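Local structure of cellulose hydrolase (Bacillus licheniformis, 4YZT) at residues 187-190 / 191-194; 95-98 / 99-103; 456-459 / 460-463; 277-280 / 281-284; 256-259 / 260-264. The protein hydrolyses internal beta-1,4-glucosidic bonds of cellulose as a tri-modular family 5 (subfamily 4) endoglucanase, here with cellotetraose bound. All blocks are in the same frame, centred on the assembly; numbering follows the deposited sequence.

Contact 1: 187-190 / 191-194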
loop_
_atom_site.group_PDB
_atom_site.type_symbol
_atom_site.label_atom_id
_atom_site.label_comp_id
_atom_site.label_asym_id
_atom_site.label_seq_id
_atom_site.Cartn_x
_atom_site.Cartn_y
_atom_site.Cartn_z
ATOM N N GLY A 187 -13.853 32.065 11.265
ATOM C CA GLY A 187 -14.437 31.070 12.157
ATOM C C GLY A 187 -13.436 29.970 12.491
ATOM O O GLY A 187 -12.265 30.257 12.734
ATOM N N LYS A 188 -13.880 28.714 12.493
ATOM C CA LYS A 188 -12.982 27.604 12.813
ATOM C C LYS A 188 -11.893 27.379 11.749
ATOM O O LYS A 188 -10.867 26.757 12.038
ATOM C CB LYS A 188 -13.778 26.310 13.030
ATOM C CG LYS A 188 -14.644 26.344 14.297
ATOM C CD LYS A 188 -15.368 25.017 14.546
ATOM C CE LYS A 188 -14.401 23.898 14.937
ATOM N NZ LYS A 188 -14.073 23.892 16.396
ATOM N N ASN A 189 -12.101 27.891 10.535
ATOM C CA ASN A 189 -11.072 27.799 9.501
ATOM C C ASN A 189 -9.876 28.683 9.843
ATOM O O ASN A 189 -8.809 28.564 9.241
ATOM C CB ASN A 189 -11.633 28.180 8.129
ATOM C CG ASN A 189 -12.442 27.063 7.505
ATOM O OD1 ASN A 189 -12.462 25.950 8.021
ATOM N ND2 ASN A 189 -13.090 27.344 6.376
ATOM N N GLY A 190 -10.060 29.573 10.816
ATOM C CA GLY A 190 -8.963 30.395 11.296
ATOM C C GLY A 190 -7.899 29.560 11.983
ATOM O O GLY A 190 -6.711 29.893 11.945
ATOM N N GLN A 191 -8.317 28.460 12.600
ATOM C CA GLN A 191 -7.384 27.622 13.340
ATOM C C GLN A 191 -7.303 26.188 12.833
ATOM O O GLN A 191 -6.544 25.376 13.377
ATOM C CB GLN A 191 -7.760 27.610 14.825
ATOM C CG GLN A 191 -7.699 28.983 15.483
ATOM C CD GLN A 191 -6.288 29.541 15.505
ATOM O OE1 GLN A 191 -5.324 28.821 15.787
ATOM N NE2 GLN A 191 -6.156 30.827 15.203
ATOM N N ARG A 192 -8.066 25.862 11.794
ATOM C CA ARG A 192 -8.083 24.488 11.301
ATOM C C ARG A 192 -6.693 24.058 10.832
ATOM O O ARG A 192 -5.950 24.858 10.257
ATOM C CB ARG A 192 -9.100 24.329 10.169
ATOM C CG ARG A 192 -9.312 22.877 9.751
ATOM C CD ARG A 192 -10.442 22.727 8.744
ATOM N NE ARG A 192 -11.648 23.385 9.209
ATOM C CZ ARG A 192 -12.473 22.888 10.129
ATOM N NH1 ARG A 192 -12.219 21.721 10.701
ATOM N NH2 ARG A 192 -13.544 23.574 10.486
ATOM N N LEU A 193 -6.320 22.820 11.129
ATOM C CA LEU A 193 -5.048 22.294 10.635
ATOM C C LEU A 193 -5.097 22.164 9.109
ATOM O O LEU A 193 -6.036 21.604 8.556
ATOM C CB LEU A 193 -4.719 20.951 11.291
ATOM C CG LEU A 193 -4.418 21.048 12.794
ATOM C CD1 LEU A 193 -4.200 19.666 13.380
ATOM C CD2 LEU A 193 -3.200 21.947 13.049
ATOM N N VAL A 194 -4.091 22.720 8.437
ATOM C CA VAL A 194 -4.009 22.673 6.988
ATOM C C VAL A 194 -2.714 21.968 6.584
ATOM O O VAL A 194 -1.628 22.315 7.068
ATOM C CB VAL A 194 -4.067 24.099 6.369
ATOM C CG1 VAL A 194 -3.877 24.040 4.857
ATOM C CG2 VAL A 194 -5.390 24.765 6.721
#

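Contact 2: 95-98 / 99-103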
loop_
_atom_site.group_PDB
_atom_site.type_symbol
_atom_site.label_atom_id
_atom_site.label_comp_id
_atom_site.label_asym_id
_atom_site.label_seq_id
_atom_site.Cartn_x
_atom_site.Cartn_y
_atom_site.Cartn_z
ATOM N N ASN A 95 -22.787 17.899 -1.701
ATOM C CA ASN A 95 -23.605 17.233 -0.693
ATOM C C ASN A 95 -23.084 15.836 -0.384
ATOM O O ASN A 95 -23.095 15.409 0.775
ATOM C CB ASN A 95 -25.070 17.136 -1.122
ATOM C CG ASN A 95 -25.781 18.472 -1.091
ATOM O OD1 ASN A 95 -25.281 19.443 -0.521
ATOM N ND2 ASN A 95 -26.961 18.526 -1.702
ATOM N N ARG A 96 -22.640 15.123 -1.418
ATOM C CA ARG A 96 -22.160 13.761 -1.233
ATOM C C ARG A 96 -20.831 13.761 -0.472
ATOM O O ARG A 96 -20.637 12.946 0.429
ATOM C CB ARG A 96 -22.020 13.043 -2.589
ATOM C CG ARG A 96 -21.302 11.697 -2.528
ATOM C CD ARG A 96 -22.066 10.630 -1.708
ATOM N NE ARG A 96 -21.362 9.338 -1.711
ATOM C CZ ARG A 96 -21.706 8.288 -0.965
ATOM N NH1 ARG A 96 -22.733 8.362 -0.130
ATOM N NH2 ARG A 96 -21.004 7.164 -1.030
ATOM N N VAL A 97 -19.924 14.674 -0.820
ATOM C CA VAL A 97 -18.647 14.747 -0.116
ATOM C C VAL A 97 -18.895 15.067 1.360
ATOM O O VAL A 97 -18.254 14.485 2.240
ATOM C CB VAL A 97 -17.691 15.799 -0.731
ATOM C CG1 VAL A 97 -16.422 15.923 0.112
ATOM C CG2 VAL A 97 -17.322 15.422 -2.175
ATOM N N GLU A 98 -19.847 15.961 1.639
ATOM C CA GLU A 98 -20.177 16.286 3.034
ATOM C C GLU A 98 -20.769 15.076 3.755
ATOM O O GLU A 98 -20.429 14.804 4.907
ATOM C CB GLU A 98 -21.151 17.468 3.139
ATOM C CG GLU A 98 -21.434 17.816 4.598
ATOM C CD GLU A 98 -22.332 19.021 4.819
ATOM O OE1 GLU A 98 -22.891 19.576 3.845
ATOM O OE2 GLU A 98 -22.501 19.384 6.007
ATOM N N GLU A 99 -21.656 14.351 3.078
ATOM C CA GLU A 99 -22.246 13.132 3.657
ATOM C C GLU A 99 -21.167 12.134 4.080
ATOM O O GLU A 99 -21.177 11.635 5.211
ATOM C CB GLU A 99 -23.209 12.477 2.658
ATOM C CG GLU A 99 -23.724 11.107 3.099
ATOM C CD GLU A 99 -24.829 10.587 2.203
ATOM O OE1 GLU A 99 -24.556 10.268 1.025
ATOM O OE2 GLU A 99 -25.978 10.517 2.675
ATOM N N VAL A 100 -20.226 11.857 3.179
ATOM C CA VAL A 100 -19.172 10.895 3.475
ATOM C C VAL A 100 -18.243 11.451 4.553
ATOM O O VAL A 100 -17.852 10.732 5.459
ATOM C CB VAL A 100 -18.368 10.512 2.202
ATOM C CG1 VAL A 100 -17.133 9.704 2.551
ATOM C CG2 VAL A 100 -19.251 9.738 1.239
ATOM N N THR A 101 -17.921 12.739 4.479
ATOM C CA THR A 101 -17.043 13.329 5.484
ATOM C C THR A 101 -17.709 13.264 6.864
ATOM O O THR A 101 -17.050 12.947 7.857
ATOM C CB THR A 101 -16.669 14.793 5.147
ATOM O OG1 THR A 101 -16.010 14.838 3.878
ATOM C CG2 THR A 101 -15.706 15.341 6.181
ATOM N N ASP A 102 -19.008 13.546 6.923
ATOM C CA ASP A 102 -19.742 13.514 8.197
ATOM C C ASP A 102 -19.769 12.108 8.799
ATOM O O ASP A 102 -19.589 11.941 10.006
ATOM C CB ASP A 102 -21.175 14.024 8.016
ATOM C CG ASP A 102 -21.269 15.544 8.058
ATOM O OD1 ASP A 102 -20.301 16.202 8.499
ATOM O OD2 ASP A 102 -22.321 16.082 7.654
ATOM N N TRP A 103 -19.985 11.100 7.957
ATOM C CA TRP A 103 -19.944 9.712 8.414
ATOM C C TRP A 103 -18.649 9.389 9.155
ATOM O O TRP A 103 -18.667 8.740 10.215
ATOM C CB TRP A 103 -20.126 8.751 7.226
ATOM C CG TRP A 103 -21.544 8.633 6.757
ATOM C CD1 TRP A 103 -22.678 9.004 7.436
ATOM C CD2 TRP A 103 -21.987 8.109 5.496
ATOM N NE1 TRP A 103 -23.798 8.728 6.677
ATOM C CE2 TRP A 103 -23.398 8.191 5.478
ATOM C CE3 TRP A 103 -21.327 7.582 4.386
ATOM C CZ2 TRP A 103 -24.155 7.762 4.386
ATOM C CZ3 TRP A 103 -22.074 7.159 3.310
ATOM C CH2 TRP A 103 -23.473 7.249 3.315
HETATM O O HOH W 1 -24.049 17.659 8.406
#

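Contact 3: 456-459 / 460-463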
loop_
_atom_site.group_PDB
_atom_site.type_symbol
_atom_site.label_atom_id
_atom_site.label_comp_id
_atom_site.label_asym_id
_atom_site.label_seq_id
_atom_site.Cartn_x
_atom_site.Cartn_y
_atom_site.Cartn_z
ATOM N N ALA A 456 -3.469 -23.632 -15.567
ATOM C CA ALA A 456 -2.487 -24.312 -14.744
ATOM C C ALA A 456 -3.132 -25.037 -13.563
ATOM O O ALA A 456 -4.222 -24.672 -13.113
ATOM C CB ALA A 456 -1.441 -23.306 -14.242
ATOM N N SER A 457 -2.462 -26.089 -13.100
ATOM C CA SER A 457 -2.715 -26.673 -11.786
ATOM C C SER A 457 -1.492 -26.368 -10.955
ATOM O O SER A 457 -0.492 -27.082 -11.048
ATOM C CB SER A 457 -2.936 -28.187 -11.855
ATOM O OG SER A 457 -3.946 -28.538 -12.783
ATOM N N LEU A 458 -1.549 -25.313 -10.152
ATOM C CA LEU A 458 -0.352 -24.876 -9.423
ATOM C C LEU A 458 -0.030 -25.765 -8.210
ATOM O O LEU A 458 1.076 -25.710 -7.657
ATOM C CB LEU A 458 -0.513 -23.414 -8.992
ATOM C CG LEU A 458 -0.526 -22.437 -10.179
ATOM C CD1 LEU A 458 -0.851 -21.020 -9.714
ATOM C CD2 LEU A 458 0.806 -22.454 -10.929
ATOM N N ASN A 459 -1.002 -26.574 -7.809
ATOM C CA ASN A 459 -0.801 -27.609 -6.797
ATOM C C ASN A 459 -0.180 -27.075 -5.514
ATOM O O ASN A 459 0.714 -27.693 -4.952
ATOM C CB ASN A 459 0.068 -28.740 -7.356
ATOM C CG ASN A 459 -0.613 -29.496 -8.487
ATOM O OD1 ASN A 459 -1.841 -29.561 -8.551
ATOM N ND2 ASN A 459 0.188 -30.087 -9.376
ATOM N N GLY A 460 -0.667 -25.930 -5.054
ATOM C CA GLY A 460 -0.229 -25.383 -3.782
ATOM C C GLY A 460 0.812 -24.291 -3.907
ATOM O O GLY A 460 1.070 -23.558 -2.949
ATOM N N THR A 461 1.427 -24.184 -5.079
ATOM C CA THR A 461 2.424 -23.148 -5.290
ATOM C C THR A 461 1.742 -21.816 -5.612
ATOM O O THR A 461 0.557 -21.782 -5.930
ATOM C CB THR A 461 3.417 -23.505 -6.417
ATOM O OG1 THR A 461 2.752 -23.485 -7.682
ATOM C CG2 THR A 461 4.039 -24.865 -6.184
ATOM N N LYS A 462 2.501 -20.727 -5.514
ATOM C CA LYS A 462 1.979 -19.383 -5.742
ATOM C C LYS A 462 2.900 -18.614 -6.661
ATOM O O LYS A 462 4.126 -18.774 -6.609
ATOM C CB LYS A 462 1.820 -18.613 -4.423
ATOM C CG LYS A 462 1.024 -19.334 -3.348
ATOM C CD LYS A 462 1.225 -18.654 -2.008
ATOM C CE LYS A 462 0.357 -19.278 -0.925
ATOM N NZ LYS A 462 0.559 -18.575 0.373
ATOM N N LEU A 463 2.325 -17.759 -7.493
ATOM C CA LEU A 463 3.140 -16.958 -8.406
ATOM C C LEU A 463 3.970 -15.919 -7.642
ATOM O O LEU A 463 3.450 -15.220 -6.762
ATOM C CB LEU A 463 2.259 -16.259 -9.435
ATOM C CG LEU A 463 2.988 -15.389 -10.462
ATOM C CD1 LEU A 463 3.949 -16.229 -11.308
ATOM C CD2 LEU A 463 1.956 -14.681 -11.322
#

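Contact 4: 277-280 / 281-284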
loop_
_atom_site.group_PDB
_atom_site.type_symbol
_atom_site.label_atom_id
_atom_site.label_comp_id
_atom_site.label_asym_id
_atom_site.label_seq_id
_atom_site.Cartn_x
_atom_site.Cartn_y
_atom_site.Cartn_z
ATOM N N ALA A 277 3.041 -6.368 -3.778
ATOM C CA ALA A 277 3.985 -7.301 -3.164
ATOM C C ALA A 277 3.204 -8.357 -2.388
ATOM O O ALA A 277 2.325 -7.999 -1.600
ATOM C CB ALA A 277 4.956 -6.553 -2.237
ATOM N N ASN A 278 3.497 -9.641 -2.602
ATOM C CA ASN A 278 2.679 -10.689 -1.979
ATOM C C ASN A 278 3.391 -11.621 -0.993
ATOM O O ASN A 278 2.732 -12.374 -0.286
ATOM C CB ASN A 278 1.984 -11.533 -3.071
ATOM C CG ASN A 278 2.940 -12.451 -3.835
ATOM O OD1 ASN A 278 4.152 -12.238 -3.878
ATOM N ND2 ASN A 278 2.377 -13.470 -4.477
ATOM N N GLU A 279 4.716 -11.580 -0.923
ATOM C CA GLU A 279 5.408 -12.461 0.010
ATOM C C GLU A 279 5.118 -11.985 1.431
ATOM O O GLU A 279 5.374 -10.827 1.770
ATOM C CB GLU A 279 6.917 -12.511 -0.276
ATOM C CG GLU A 279 7.598 -13.805 0.188
ATOM C CD GLU A 279 8.612 -13.582 1.314
ATOM O OE1 GLU A 279 8.620 -12.484 1.899
ATOM O OE2 GLU A 279 9.409 -14.506 1.598
ATOM N N LYS A 280 4.542 -12.877 2.233
ATOM C CA LYS A 280 4.082 -12.574 3.583
ATOM C C LYS A 280 5.122 -12.008 4.521
ATOM O O LYS A 280 4.903 -10.977 5.133
ATOM C CB LYS A 280 3.527 -13.831 4.241
ATOM C CG LYS A 280 2.047 -13.816 4.439
ATOM C CD LYS A 280 1.571 -15.161 4.989
ATOM C CE LYS A 280 0.159 -15.409 4.575
ATOM N NZ LYS A 280 -0.218 -16.832 4.800
ATOM N N HIS A 281 6.221 -12.736 4.681
ATOM C CA HIS A 281 7.241 -12.341 5.643
ATOM C C HIS A 281 7.764 -10.943 5.335
ATOM O O HIS A 281 7.851 -10.095 6.211
ATOM C CB HIS A 281 8.403 -13.329 5.657
ATOM C CG HIS A 281 9.547 -12.865 6.497
ATOM N ND1 HIS A 281 9.601 -13.079 7.857
ATOM C CD2 HIS A 281 10.651 -12.144 6.183
ATOM C CE1 HIS A 281 10.706 -12.538 8.340
ATOM N NE2 HIS A 281 11.356 -11.957 7.346
ATOM N N SER A 282 8.118 -10.702 4.081
ATOM C CA SER A 282 8.620 -9.387 3.703
ATOM C C SER A 282 7.566 -8.324 3.949
ATOM O O SER A 282 7.865 -7.262 4.486
ATOM C CB SER A 282 9.051 -9.369 2.244
ATOM O OG SER A 282 10.176 -10.214 2.039
ATOM N N LYS A 283 6.334 -8.603 3.548
ATOM C CA LYS A 283 5.265 -7.620 3.707
ATOM C C LYS A 283 5.045 -7.248 5.176
ATOM O O LYS A 283 4.889 -6.071 5.513
ATOM C CB LYS A 283 3.967 -8.145 3.099
ATOM C CG LYS A 283 2.857 -7.103 3.043
ATOM C CD LYS A 283 1.483 -7.772 3.058
ATOM C CE LYS A 283 1.192 -8.555 1.799
ATOM N NZ LYS A 283 -0.079 -9.359 1.967
ATOM N N TRP A 284 5.042 -8.255 6.049
ATOM C CA TRP A 284 4.831 -8.012 7.475
ATOM C C TRP A 284 5.996 -7.214 8.055
ATOM O O TRP A 284 5.796 -6.216 8.753
ATOM C CB TRP A 284 4.645 -9.335 8.230
ATOM C CG TRP A 284 3.393 -10.089 7.822
ATOM C CD1 TRP A 284 2.413 -9.652 6.980
ATOM C CD2 TRP A 284 3.005 -11.407 8.242
ATOM N NE1 TRP A 284 1.437 -10.613 6.852
ATOM C CE2 TRP A 284 1.779 -11.704 7.608
ATOM C CE3 TRP A 284 3.574 -12.365 9.092
ATOM C CZ2 TRP A 284 1.106 -12.919 7.800
ATOM C CZ3 TRP A 284 2.903 -13.586 9.278
ATOM C CH2 TRP A 284 1.690 -13.847 8.632
#

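Contact 5: 256-259 / 260-264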
loop_
_atom_site.group_PDB
_atom_site.type_symbol
_atom_site.label_atom_id
_atom_site.label_comp_id
_atom_site.label_asym_id
_atom_site.label_seq_id
_atom_site.Cartn_x
_atom_site.Cartn_y
_atom_site.Cartn_z
ATOM N N VAL A 256 13.680 14.346 7.991
ATOM C CA VAL A 256 12.414 15.078 8.085
ATOM C C VAL A 256 12.124 15.356 9.553
ATOM O O VAL A 256 11.632 16.429 9.916
ATOM C CB VAL A 256 11.243 14.303 7.434
ATOM C CG1 VAL A 256 9.921 15.028 7.648
ATOM C CG2 VAL A 256 11.503 14.122 5.944
ATOM N N TYR A 257 12.453 14.387 10.401
ATOM C CA TYR A 257 12.396 14.613 11.831
ATOM C C TYR A 257 13.357 15.732 12.229
ATOM O O TYR A 257 12.998 16.634 12.978
ATOM C CB TYR A 257 12.730 13.332 12.595
ATOM C CG TYR A 257 12.948 13.581 14.055
ATOM C CD1 TYR A 257 11.869 13.746 14.911
ATOM C CD2 TYR A 257 14.227 13.658 14.582
ATOM C CE1 TYR A 257 12.054 13.983 16.259
ATOM C CE2 TYR A 257 14.429 13.898 15.930
ATOM C CZ TYR A 257 13.335 14.057 16.764
ATOM O OH TYR A 257 13.519 14.287 18.106
ATOM N N GLU A 258 14.583 15.683 11.721
ATOM C CA GLU A 258 15.584 16.643 12.165
ATOM C C GLU A 258 15.299 18.079 11.711
ATOM O O GLU A 258 15.524 19.020 12.467
ATOM C CB GLU A 258 16.975 16.214 11.687
ATOM C CG GLU A 258 17.478 14.889 12.272
ATOM C CD GLU A 258 18.791 14.442 11.631
ATOM O OE1 GLU A 258 19.813 14.350 12.344
ATOM O OE2 GLU A 258 18.801 14.199 10.406
ATOM N N LYS A 259 14.812 18.258 10.487
ATOM C CA LYS A 259 14.578 19.605 9.965
ATOM C C LYS A 259 13.271 20.190 10.469
ATOM O O LYS A 259 13.189 21.393 10.727
ATOM C CB LYS A 259 14.573 19.619 8.427
ATOM C CG LYS A 259 14.486 21.039 7.851
ATOM C CD LYS A 259 14.744 21.088 6.355
ATOM C CE LYS A 259 14.888 22.528 5.888
ATOM N NZ LYS A 259 15.460 22.584 4.514
ATOM N N PHE A 260 12.259 19.341 10.612
ATOM C CA PHE A 260 10.905 19.845 10.829
ATOM C C PHE A 260 10.275 19.413 12.144
ATOM O O PHE A 260 9.833 20.262 12.909
ATOM C CB PHE A 260 9.999 19.432 9.672
ATOM C CG PHE A 260 10.381 20.062 8.346
ATOM C CD1 PHE A 260 10.373 21.440 8.190
ATOM C CD2 PHE A 260 10.723 19.269 7.257
ATOM C CE1 PHE A 260 10.730 22.027 6.974
ATOM C CE2 PHE A 260 11.060 19.840 6.037
ATOM C CZ PHE A 260 11.069 21.221 5.891
ATOM N N VAL A 261 10.216 18.107 12.407
ATOM C CA VAL A 261 9.463 17.630 13.564
ATOM C C VAL A 261 10.043 18.179 14.862
ATOM O O VAL A 261 9.305 18.680 15.711
ATOM C CB VAL A 261 9.418 16.075 13.645
ATOM C CG1 VAL A 261 8.713 15.627 14.928
ATOM C CG2 VAL A 261 8.713 15.476 12.430
ATOM N N ARG A 262 11.362 18.127 15.021
ATOM C CA ARG A 262 11.911 18.577 16.292
ATOM C C ARG A 262 11.973 20.105 16.354
ATOM O O ARG A 262 12.340 20.670 17.380
ATOM C CB ARG A 262 13.279 17.937 16.571
ATOM C CG ARG A 262 14.442 18.408 15.747
ATOM C CD ARG A 262 15.715 17.725 16.232
ATOM N NE ARG A 262 16.841 18.061 15.375
ATOM C CZ ARG A 262 17.913 17.297 15.200
ATOM N NH1 ARG A 262 18.031 16.129 15.835
ATOM N NH2 ARG A 262 18.866 17.705 14.381
ATOM N N GLU A 263 11.552 20.765 15.275
ATOM C CA GLU A 263 11.347 22.212 15.285
ATOM C C GLU A 263 9.869 22.571 15.497
ATOM O O GLU A 263 9.485 23.740 15.411
ATOM C CB GLU A 263 11.850 22.848 13.981
ATOM C CG GLU A 263 13.365 22.799 13.794
ATOM C CD GLU A 263 14.123 23.361 14.978
ATOM O OE1 GLU A 263 13.771 24.467 15.443
ATOM O OE2 GLU A 263 15.072 22.696 15.449
ATOM N N GLY A 264 9.037 21.568 15.760
ATOM C CA GLY A 264 7.647 21.813 16.113
ATOM C C GLY A 264 6.600 21.629 15.016
ATOM O O GLY A 264 5.410 21.878 15.252
HETATM O O HOH W 2 19.770 13.638 14.990
HETATM O O HOH W 3 18.753 19.838 12.638
HETATM O O HOH W 4 16.460 21.133 13.398
#

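Contact 1: 187-190 / 191-194
Asn189 OD1 takes the NE-H of Arg192 at 2.9 Å, in a nearly straight bond (176° at the hydrogen). The donor stands close to the line of the Asn189 C=O, and OD1 lies in the guanidinium plane, while amide and guanidinium planes are turned 85° apart. The two side chains run alongside, pointing the same way. Over one guanidinium face sits the backbone O of Lys188, and Lys188 CB is 3.7 Å from Arg192 NH2. Arg192 reaches this place with CG anti to its own N (chi1 -172°) and a bend at chi3 that folds the head back toward Asn189. The backbone turns beneath: Gln191 N donates to Lys188 O at 3.1 Å. In the second shell, Asn189 ND2 is held by Thr185 OG1 and Ala145 O, which fixes the amide's rotation and presents OD1 to the arginine. Were Arg192 cut back to an alanine, Asn189 OD1 would probably lose its donor, and the carbonyls of Lys149, Lys151, Ser152 and Leu155 the NH1 and NH2 that join them. A buried guanidinium thus spends its N-H groups on neutral oxygens, tying the approach to strand 194-196 to the loop before strand 155-158 and its first residue.

Contact 2: 95-98 / 99-103
Arg96 and Glu99 cross at a slant, their guanidinium and carboxylate planes 88° apart, with NH1 reaching OE1 at 2.9 Å in a salt bridge. The oxygen lies in the guanidinium plane, 7° out of it, yet it is met from above its own carboxylate plane. A bend at chi2 (65°) carries the arginine head along the helix, laying one guanidinium face on Val100 CG2, which sits 3.6 Å above the plane over its centre. Trp103 stands across the guanidinium at about a right angle, its CH2 3.7 Å from Arg96 NH1; Glu99 CG rests over one indole face. Glu47 pairs with Arg96 NE and Val55 O with NH2, and a leucine in place of Arg96 would probably leave both carboxylates, Glu47 and Glu99, without this cation. Thr101 lies alongside Val97, and its OG1 bonds to Val97 O at 2.8 Å, while Thr101 N reaches the same oxygen from the opposite carbonyl face. The carboxylates of Glu98 and Asp102 approach to 3.7 Å between OE2 and OD2; a water donates to Asp102 OD2 and weakly to Glu98 OE2, and Lys151, paired with both, and Arg147, on Glu98 OE1, would probably offset the repulsion. Helix 91-105 connects strands 70-73 and 110-114 in a beta-alpha-beta unit of the barrel: Val97 and Thr101 pack on Leu113 of strand 110-114, Val100 and Trp103 on Phe60 of helix 57-66.

Contact 3: 456-459 / 460-463
Two hydrogen bonds converge on Leu458 O, both from Thr461. The backbone N approaches at 3.0 Å, standing well above the carbonyl plane; the hydroxyl OG1 comes closer, 2.8 Å from Leu458 O, and is less tilted from that plane. What brings OG1 there is its first torsion (chi1 69°), which sets it between the backbone N and the carbonyl carbon of Thr461. The N to O bond closes a type I' beta turn from Leu458 to Thr461, linking strand 452-457 to strand 462-470. Positive phi at both central residues, 53° at Asn459 and 100° at Gly460, is the evidence for this turn type; a side chain at Gly460 would run into Asn459 O. Van der Waals contacts set leucine carbons against the hydroxyl oxygen: Leu458 and Thr461 cross at about a right angle, Leu458 CB lying 3.5 Å from OG1 of Thr461, and CD2 of the leucine 3.9 Å from the same atom. Among outside polar bonds, Asn459 ND2 donates to Asp433 O, tying the side chain of one corner to the chain just after strand 424-431. Leu458 also rests on Glu496 of strand 494-497, whereas Thr461 touches Leu521 of strand 515-522 and Tyr431 of strand 424-431.

Contact 4: 277-280 / 281-284
From Glu279 (psi 122°) to Lys280 the backbone passes from an extended residue into helix. The first turn is bonded from Lys283 N to Glu279 O at 3.0 Å and from Trp284 N to Lys280 O at 2.9 Å. Glu279 is the N-cap. Its side chain bends at chi2 (-114°) and brings OE1 back over the helix start, where it accepts from Ser282 N at 2.9 Å, nearly along the C-O axis, and from Ser282 OG at 2.8 Å, from above the carboxylate plane. These two donors lie on opposite faces of that plane, and Ser282 OG is bonded in addition to Trp240 N. Lys280 and Trp284 run side by side, with Lys280 CG and CD each 3.6 Å from Trp284 CZ2, while Lys280 O sits 3.2 Å above one face of the indole, toward its rim. Outside the two segments, Lys280 NZ pairs with Asp427 and Asp343, and Lys283 NZ with Asp320, which also accepts from Trp284 NE1. Placed at the amino end of helix 280-296, the Glu279 carboxylate both replaces a missing backbone acceptor and probably gains from the helix dipole, which would tend to favour its charged form.

Contact 5: 256-259 / 260-264
Val256 O is gripped by two backbone donors of the next turn, Phe260 N at 3.1 Å and, weakly, Val261 N at 3.3 Å. The backbone widens here: Arg262 N bonds to Tyr257 O at 3.0 Å, an i to i+5 pi-type turn. Arg262 CB lies over the Tyr257 ring, 4.3 Å from its centroid, in a CH-pi contact, and Tyr257 CD1 meets Val261 CB at 3.6 Å. The Glu258 and Arg262 chains run alongside, pointing the same way, with Glu258 CB over a guanidinium face; the carboxylate stays out of the guanidinium plane, so its attraction is of charge alone. One water joins Glu258 OE1 to Arg262 NH1, a second Glu258 O (weakly) to Arg262 NH2, and a third, 2.5 Å from Glu258 O, also donates to Glu263 OE2. Lys259 extends alongside Phe260, placing CG over the ring centre, 3.9 Å from the Phe260 centroid and 7° off the normal, while its NZ continues to Leu207 O. Phe260 packs on Leu206 and Leu207 of helix 203-208. Helix 243-261 then ends in a Schellman motif with Gly264 (phi 101°) as the C-prime residue: Gly264 N bonds to Val261 O and Tyr265 N to Phe260 O.

Overall arrangement
Contacts 1, 2, 4 and 5 lie on the helices and loops around the eight-stranded catalytic barrel, whereas contact 3 is a type I' turn between two sheets of the C-terminal beta region. Contacts 1 and 2 lie 19 Å apart between centres and are joined by Lys151, whose carbonyl accepts from Arg192 and whose amine pairs with Glu98 and Asp102. Contact 5 is 22 Å from contact 1 by centres. Contacts 3 and 4, centres 18 Å apart, touch through a probable hydrogen bond, Asn278 ND2 to Leu463 O at 3.1 Å, consistent with the barrel domain meeting the C-terminal region here. Contact 4 stands off from the glycan, its Ala277 side chain about 13 Å from a bound glucose unit.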